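Local coordinates for single-stranded DNA-binding protein DdrB (Deinococcus radiodurans, PDB 4NOE) that binds single-stranded DNA and assists the accurate annealing of complementary strands as part of the DNA damage response, at a contact of chain A with DNA and the interface of chains A and B. Residues are numbered along the deposited sequence; one frame, centred on the assembly and turned at random. Chains: chain A/B, Single-stranded DNA-binding protein DdrB.

Contact 1: a contact of chain A with DNA. Residues chain A 89, 91, 108, 123, 127, 129. With nucleotides of chain C.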
loop_
_atom_site.group_PDB
_atom_site.type_symbol
_atom_site.label_atom_id
_atom_site.label_comp_id
_atom_site.label_asym_id
_atom_site.label_seq_id
_atom_site.Cartn_x
_atom_site.Cartn_y
_atom_site.Cartn_z
ATOM N N ARG A 89 -16.168 -11.719 24.949
ATOM C CA ARG A 89 -14.935 -12.463 25.127
ATOM C C ARG A 89 -14.272 -12.081 26.452
ATOM O O ARG A 89 -14.073 -10.898 26.743
ATOM C CB ARG A 89 -13.990 -12.209 23.932
ATOM C CG ARG A 89 -14.701 -12.389 22.555
ATOM C CD ARG A 89 -13.836 -12.000 21.354
ATOM N NE ARG A 89 -14.609 -11.839 20.111
ATOM C CZ ARG A 89 -14.941 -12.839 19.291
ATOM N NH1 ARG A 89 -14.589 -14.091 19.575
ATOM N NH2 ARG A 89 -15.626 -12.590 18.180
ATOM N N LEU A 91 -11.126 -11.752 28.497
ATOM C CA LEU A 91 -9.682 -11.686 28.365
ATOM C C LEU A 91 -9.122 -11.775 29.782
ATOM O O LEU A 91 -9.259 -10.839 30.583
ATOM C CB LEU A 91 -9.271 -10.380 27.675
ATOM C CG LEU A 91 -10.076 -10.063 26.406
ATOM C CD1 LEU A 91 -9.551 -8.809 25.678
ATOM C CD2 LEU A 91 -10.097 -11.270 25.468
ATOM N N SER A 108 -16.559 -8.090 20.382
ATOM C CA SER A 108 -15.996 -7.935 19.040
ATOM C C SER A 108 -16.509 -9.025 18.105
ATOM O O SER A 108 -17.006 -10.076 18.547
ATOM C CB SER A 108 -14.465 -8.012 19.086
ATOM O OG SER A 108 -14.053 -9.347 19.349
ATOM N N ALA A 123 -5.018 -9.929 14.016
ATOM C CA ALA A 123 -4.761 -10.824 15.143
ATOM C C ALA A 123 -4.075 -12.105 14.682
ATOM O O ALA A 123 -3.742 -12.238 13.509
ATOM C CB ALA A 123 -6.061 -11.169 15.800
ATOM N N ILE A 127 -6.577 -13.565 11.242
ATOM C CA ILE A 127 -7.935 -13.132 11.550
ATOM C C ILE A 127 -7.946 -11.630 11.833
ATOM O O ILE A 127 -7.006 -11.103 12.426
ATOM C CB ILE A 127 -8.491 -13.914 12.754
ATOM C CG1 ILE A 127 -8.516 -15.413 12.432
ATOM C CG2 ILE A 127 -9.899 -13.437 13.138
ATOM C CD1 ILE A 127 -8.943 -16.272 13.629
ATOM N N TYR A 129 -10.374 -8.620 13.706
ATOM C CA TYR A 129 -11.544 -8.352 14.531
ATOM C C TYR A 129 -11.991 -6.892 14.413
ATOM O O TYR A 129 -11.193 -6.015 14.066
ATOM C CB TYR A 129 -11.226 -8.680 15.976
ATOM C CG TYR A 129 -10.973 -10.145 16.212
ATOM C CD1 TYR A 129 -12.014 -11.004 16.526
ATOM C CD2 TYR A 129 -9.691 -10.672 16.106
ATOM C CE1 TYR A 129 -11.782 -12.343 16.741
ATOM C CE2 TYR A 129 -9.455 -12.001 16.311
ATOM C CZ TYR A 129 -10.503 -12.832 16.626
ATOM O OH TYR A 129 -10.263 -14.169 16.832
ATOM P P DT C 2 -5.865 -13.828 22.363
ATOM O OP1 DT C 2 -5.703 -14.896 23.278
ATOM O OP2 DT C 2 -5.061 -13.833 21.206
ATOM O "O5'" DT C 2 -7.384 -13.695 21.939
ATOM C "C5'" DT C 2 -8.454 -13.789 22.885
ATOM C "C4'" DT C 2 -9.782 -13.387 22.285
ATOM O "O4'" DT C 2 -9.777 -11.999 21.899
ATOM C "C3'" DT C 2 -10.207 -14.179 21.051
ATOM O "O3'" DT C 2 -11.561 -14.587 21.157
ATOM C "C2'" DT C 2 -10.052 -13.182 19.919
ATOM C "C1'" DT C 2 -10.307 -11.859 20.608
ATOM N N1 DT C 2 -9.656 -10.714 19.975
ATOM C C2 DT C 2 -10.399 -9.591 19.734
ATOM O O2 DT C 2 -11.564 -9.498 20.031
ATOM N N3 DT C 2 -9.714 -8.571 19.136
ATOM C C4 DT C 2 -8.390 -8.566 18.763
ATOM O O4 DT C 2 -7.910 -7.576 18.253
ATOM C C5 DT C 2 -7.670 -9.778 19.042
ATOM C C7 DT C 2 -6.221 -9.856 18.689
ATOM C C6 DT C 2 -8.333 -10.781 19.615
ATOM P P DG C 3 -11.984 -15.829 22.017
ATOM O OP1 DG C 3 -13.361 -15.681 22.370
ATOM O OP2 DG C 3 -11.004 -16.043 23.027
ATOM O "O5'" DG C 3 -11.756 -17.056 21.045
ATOM C "C5'" DG C 3 -12.604 -17.345 19.952
ATOM C "C4'" DG C 3 -12.020 -16.737 18.708
ATOM O "O4'" DG C 3 -10.698 -17.246 18.477
ATOM C "C3'" DG C 3 -12.764 -17.002 17.415
ATOM O "O3'" DG C 3 -13.766 -16.011 17.283
ATOM C "C2'" DG C 3 -11.677 -16.762 16.399
ATOM C "C1'" DG C 3 -10.480 -17.381 17.090
ATOM N N9 DG C 3 -10.429 -18.796 16.795
ATOM C C8 DG C 3 -11.452 -19.697 16.956
ATOM N N7 DG C 3 -11.151 -20.892 16.538
ATOM C C5 DG C 3 -9.856 -20.767 16.058
ATOM C C6 DG C 3 -8.992 -21.734 15.511
ATOM O O6 DG C 3 -9.202 -22.930 15.325
ATOM N N1 DG C 3 -7.766 -21.188 15.170
ATOM C C2 DG C 3 -7.416 -19.876 15.330
ATOM N N2 DG C 3 -6.188 -19.542 14.917
ATOM N N3 DG C 3 -8.208 -18.962 15.851
ATOM C C4 DG C 3 -9.405 -19.476 16.196
ATOM P P DC C 4 -15.031 -16.304 16.558
ATOM O OP1 DC C 4 -15.996 -15.346 16.919
ATOM O OP2 DC C 4 -15.298 -17.705 16.715
ATOM O "O5'" DC C 4 -14.674 -16.011 15.051
ATOM C "C5'" DC C 4 -13.895 -14.895 14.655
ATOM C "C4'" DC C 4 -13.726 -14.923 13.161
ATOM O "O4'" DC C 4 -12.668 -15.842 12.853
ATOM C "C3'" DC C 4 -14.958 -15.426 12.427
ATOM O "O3'" DC C 4 -15.709 -14.290 12.020
ATOM C "C2'" DC C 4 -14.384 -16.255 11.294
ATOM C "C1'" DC C 4 -12.946 -16.578 11.698
ATOM N N1 DC C 4 -12.626 -17.979 11.997
ATOM C C2 DC C 4 -11.374 -18.479 11.638
ATOM O O2 DC C 4 -10.603 -17.757 11.003
ATOM N N3 DC C 4 -11.050 -19.744 11.968
ATOM C C4 DC C 4 -11.905 -20.492 12.662
ATOM N N4 DC C 4 -11.539 -21.736 12.972
ATOM C C5 DC C 4 -13.167 -19.992 13.085
ATOM C C6 DC C 4 -13.485 -18.743 12.731
#
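A:Tyr129 lies flat against the thymine of DT2 of chain C on the single-stranded DNA-binding surface of this DdrB-family protein. The ring centroids are 3.9 Å apart and the planes only 13° from parallel, which is the evidence for a true stack; N1 of the base projects over the centre of the phenol. DT2 is unpaired, whereas DG3 and DC4 are base-paired; the stack is on the unpaired base. Beyond the base, CZ of A:Tyr129 packs on the deoxyribose carbon C2' of DT2 at 3.3 Å.

Base-directed hydrogen bonding comes from A:Ser108, whose OG gives a bond of 2.6 Å to the carbonyl oxygen O2 of DT2. With chi1 at 72°, OG sits between the backbone N and the carbonyl carbon and also accepts from NE of A:Arg89, at 2.7 Å. The same arginine reaches the backbone oxygen of A:Ser108 through NH2, a side-on grip on two atoms that should restrict rotation of the guanidinium.

The same guanidinium also reaches the DNA phosphates. The chain of A:Arg89 is extended from CG to NE and runs past the sugar of DT2, CD approaching C1' at 3.6 Å. NH1 and NH2 then meet one phosphate oxygen end-on: OP1 of DC4 lies in the guanidinium plane, 3.1 Å from NH2, in a hydrogen-bonded salt bridge. NH1 also makes a longer salt bridge to OP1 of DG3. One guanidinium face is covered by CE1 of A:Tyr129, 4.0 Å above the guanidinium plane and over its centre, which probably helps to steady both side chains.

Among the apolar contacts, A:Ile127 CD1 touches C2 of the DC4 base at 3.8 Å and reaches towards DG3, while A:Leu91 CD2 packs against the sugar of DT2.

Contact 2: the interface of chains A and B. Residues chain A 12-14, 16; chain B 28-29, 32, 64, 143-144.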
loop_
_atom_site.group_PDB
_atom_site.type_symbol
_atom_site.label_atom_id
_atom_site.label_comp_id
_atom_site.label_asym_id
_atom_site.label_seq_id
_atom_site.Cartn_x
_atom_site.Cartn_y
_atom_site.Cartn_z
ATOM N N THR A 12 -30.558 7.204 12.924
ATOM C CA THR A 12 -31.675 6.312 13.236
ATOM C C THR A 12 -31.408 4.896 12.764
ATOM O O THR A 12 -30.329 4.582 12.234
ATOM C CB THR A 12 -33.015 6.793 12.640
ATOM O OG1 THR A 12 -32.996 6.605 11.223
ATOM C CG2 THR A 12 -33.265 8.268 12.981
ATOM N N ASP A 13 -32.396 4.030 12.978
ATOM C CA ASP A 13 -32.318 2.649 12.522
ATOM C C ASP A 13 -32.360 2.605 11.001
ATOM O O ASP A 13 -32.033 1.594 10.397
ATOM C CB ASP A 13 -33.487 1.851 13.094
ATOM C CG ASP A 13 -34.815 2.511 12.814
ATOM O OD1 ASP A 13 -34.943 3.745 13.049
ATOM O OD2 ASP A 13 -35.726 1.799 12.337
ATOM N N LEU A 14 -32.757 3.711 10.379
ATOM C CA LEU A 14 -32.765 3.805 8.919
ATOM C C LEU A 14 -31.541 4.580 8.407
ATOM O O LEU A 14 -31.445 4.896 7.210
ATOM C CB LEU A 14 -34.054 4.494 8.470
ATOM C CG LEU A 14 -35.150 3.741 7.696
ATOM C CD1 LEU A 14 -34.912 2.244 7.582
ATOM C CD2 LEU A 14 -36.537 4.039 8.268
ATOM N N ALA A 16 -30.814 7.646 9.086
ATOM C CA ALA A 16 -31.074 9.087 8.949
ATOM C C ALA A 16 -30.448 9.907 10.067
ATOM O O ALA A 16 -30.360 9.460 11.215
ATOM C CB ALA A 16 -32.568 9.382 8.840
ATOM N N LEU B 28 -41.981 11.434 11.375
ATOM C CA LEU B 28 -40.593 11.309 10.891
ATOM C C LEU B 28 -40.481 10.491 9.607
ATOM O O LEU B 28 -39.958 10.989 8.605
ATOM C CB LEU B 28 -39.671 10.737 11.964
ATOM C CG LEU B 28 -38.226 10.495 11.525
ATOM C CD1 LEU B 28 -37.589 11.805 11.043
ATOM C CD2 LEU B 28 -37.393 9.866 12.638
ATOM N N LEU B 29 -41.015 9.265 9.624
ATOM C CA LEU B 29 -40.966 8.381 8.456
ATOM C C LEU B 29 -41.722 8.948 7.254
ATOM O O LEU B 29 -41.283 8.786 6.101
ATOM C CB LEU B 29 -41.471 6.971 8.805
ATOM C CG LEU B 29 -40.360 5.922 8.973
ATOM C CD1 LEU B 29 -39.279 6.445 9.886
ATOM C CD2 LEU B 29 -40.882 4.604 9.508
ATOM N N GLN B 32 -39.445 11.335 5.646
ATOM C CA GLN B 32 -38.394 10.680 4.865
ATOM C C GLN B 32 -38.953 10.151 3.546
ATOM O O GLN B 32 -38.292 10.251 2.515
ATOM C CB GLN B 32 -37.737 9.526 5.636
ATOM C CG GLN B 32 -36.812 9.923 6.756
ATOM C CD GLN B 32 -36.165 8.718 7.403
ATOM O OE1 GLN B 32 -35.373 8.014 6.780
ATOM N NE2 GLN B 32 -36.518 8.458 8.648
ATOM N N LEU B 64 -37.832 5.520 1.507
ATOM C CA LEU B 64 -37.316 5.742 2.865
ATOM C C LEU B 64 -35.823 6.076 2.854
ATOM O O LEU B 64 -35.342 6.800 3.729
ATOM C CB LEU B 64 -37.547 4.509 3.747
ATOM C CG LEU B 64 -38.970 4.289 4.278
ATOM C CD1 LEU B 64 -39.077 2.929 4.942
ATOM C CD2 LEU B 64 -39.374 5.406 5.261
ATOM N N ARG B 143 -43.448 -0.792 9.395
ATOM C CA ARG B 143 -43.245 0.585 8.965
ATOM C C ARG B 143 -42.243 0.718 7.807
ATOM O O ARG B 143 -42.200 1.756 7.148
ATOM C CB ARG B 143 -42.802 1.437 10.154
ATOM C CG ARG B 143 -41.449 1.035 10.704
ATOM C CD ARG B 143 -41.247 1.522 12.126
ATOM N NE ARG B 143 -39.853 1.333 12.525
ATOM C CZ ARG B 143 -39.361 0.195 13.007
ATOM N NH1 ARG B 143 -40.149 -0.864 13.167
ATOM N NH2 ARG B 143 -38.079 0.120 13.335
ATOM N N TYR B 144 -41.447 -0.320 7.545
ATOM C CA TYR B 144 -40.481 -0.250 6.436
ATOM C C TYR B 144 -41.165 -0.472 5.092
ATOM O O TYR B 144 -40.560 -0.257 4.036
ATOM C CB TYR B 144 -39.339 -1.271 6.588
ATOM C CG TYR B 144 -38.344 -0.975 7.694
ATOM C CD1 TYR B 144 -38.337 0.249 8.342
ATOM C CD2 TYR B 144 -37.411 -1.932 8.092
ATOM C CE1 TYR B 144 -37.444 0.517 9.350
ATOM C CE2 TYR B 144 -36.506 -1.671 9.101
ATOM C CZ TYR B 144 -36.532 -0.437 9.725
ATOM O OH TYR B 144 -35.651 -0.148 10.739
#
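The carboxylate oxygen OD2 of A:Asp13 is gripped by two donors of chain B, the phenol of B:Tyr144 and the guanidinium of B:Arg143, at a contact between two copies of the DdrB-family protein in the deposited assembly, which may be a biological subunit interface. B:Tyr144 OH donates to A:Asp13 OD2 at 2.5 Å, a short bond. It meets OD2 on the anti side, 26° out of the carboxylate plane, and OD2 lies at the edge of the phenol ring, in its plane. B:Arg143 NH2 forms a hydrogen-bonded salt bridge with A:Asp13 OD2 at 3.1 Å, coming from above the carboxylate, with 149° at the hydrogen. The two donors approach from opposite faces of the carboxylate plane and so do not compete for the same approach; the nearby guanidinium would be expected to stabilise negative charge on A:Asp13. Arginine and aspartate meet tip to tip, the former through an extended chain from CG to NE.

Packing beside this polar pair is carried by A:Leu14. Its side chain runs past B:Tyr144 in the opposite direction, CD1 approaching the ring carbon CE1 at 3.5 Å. The other methyl, CD2, turns to the helix 28-36 of chain B, where it meets CD1 of B:Leu29 at 4.0 Å, the two side chains crossing at about a right angle. An alanine in place of B:Tyr144 removes the phenol, so A:Asp13 OD2 would probably be held less firmly and a gap is likely to open beside the methyls of A:Leu14.

Further along the same helix, the amide end of B:Gln32 lies against A:Ala16. With CG anti to the carbonyl carbon (chi1 -73°) and the chain extended beyond it, the carboxamide packs on A:Ala16 CB, with B:Gln32 OE1 at 3.7 Å.

Second-shell support comes from A:Thr12, whose OG1 accepts from the backbone N of A:Leu14 at 3.0 Å. A:Ala16 N donates to A:Thr12 OG1 at 3.2 Å. These bonds brace the loop and probably help to present A:Asp13 and A:Leu14 to chain B.

The C-alpha centres of contact 1 and contact 2 are about 33 Å apart, and the two share no residue. On chain A, contact 1 draws on strands 84-91, 104-110 and 128-131 with adjoining loops, whereas contact 2 uses the loop joining strands 6-11 and 17-22. DNA binding and this chain-chain contact therefore occupy separate surfaces, and chain A can engage both partners at once. The deposited assembly holds ten copies of the protein; repeating contact 2 between neighbours could help array their DNA-binding surfaces.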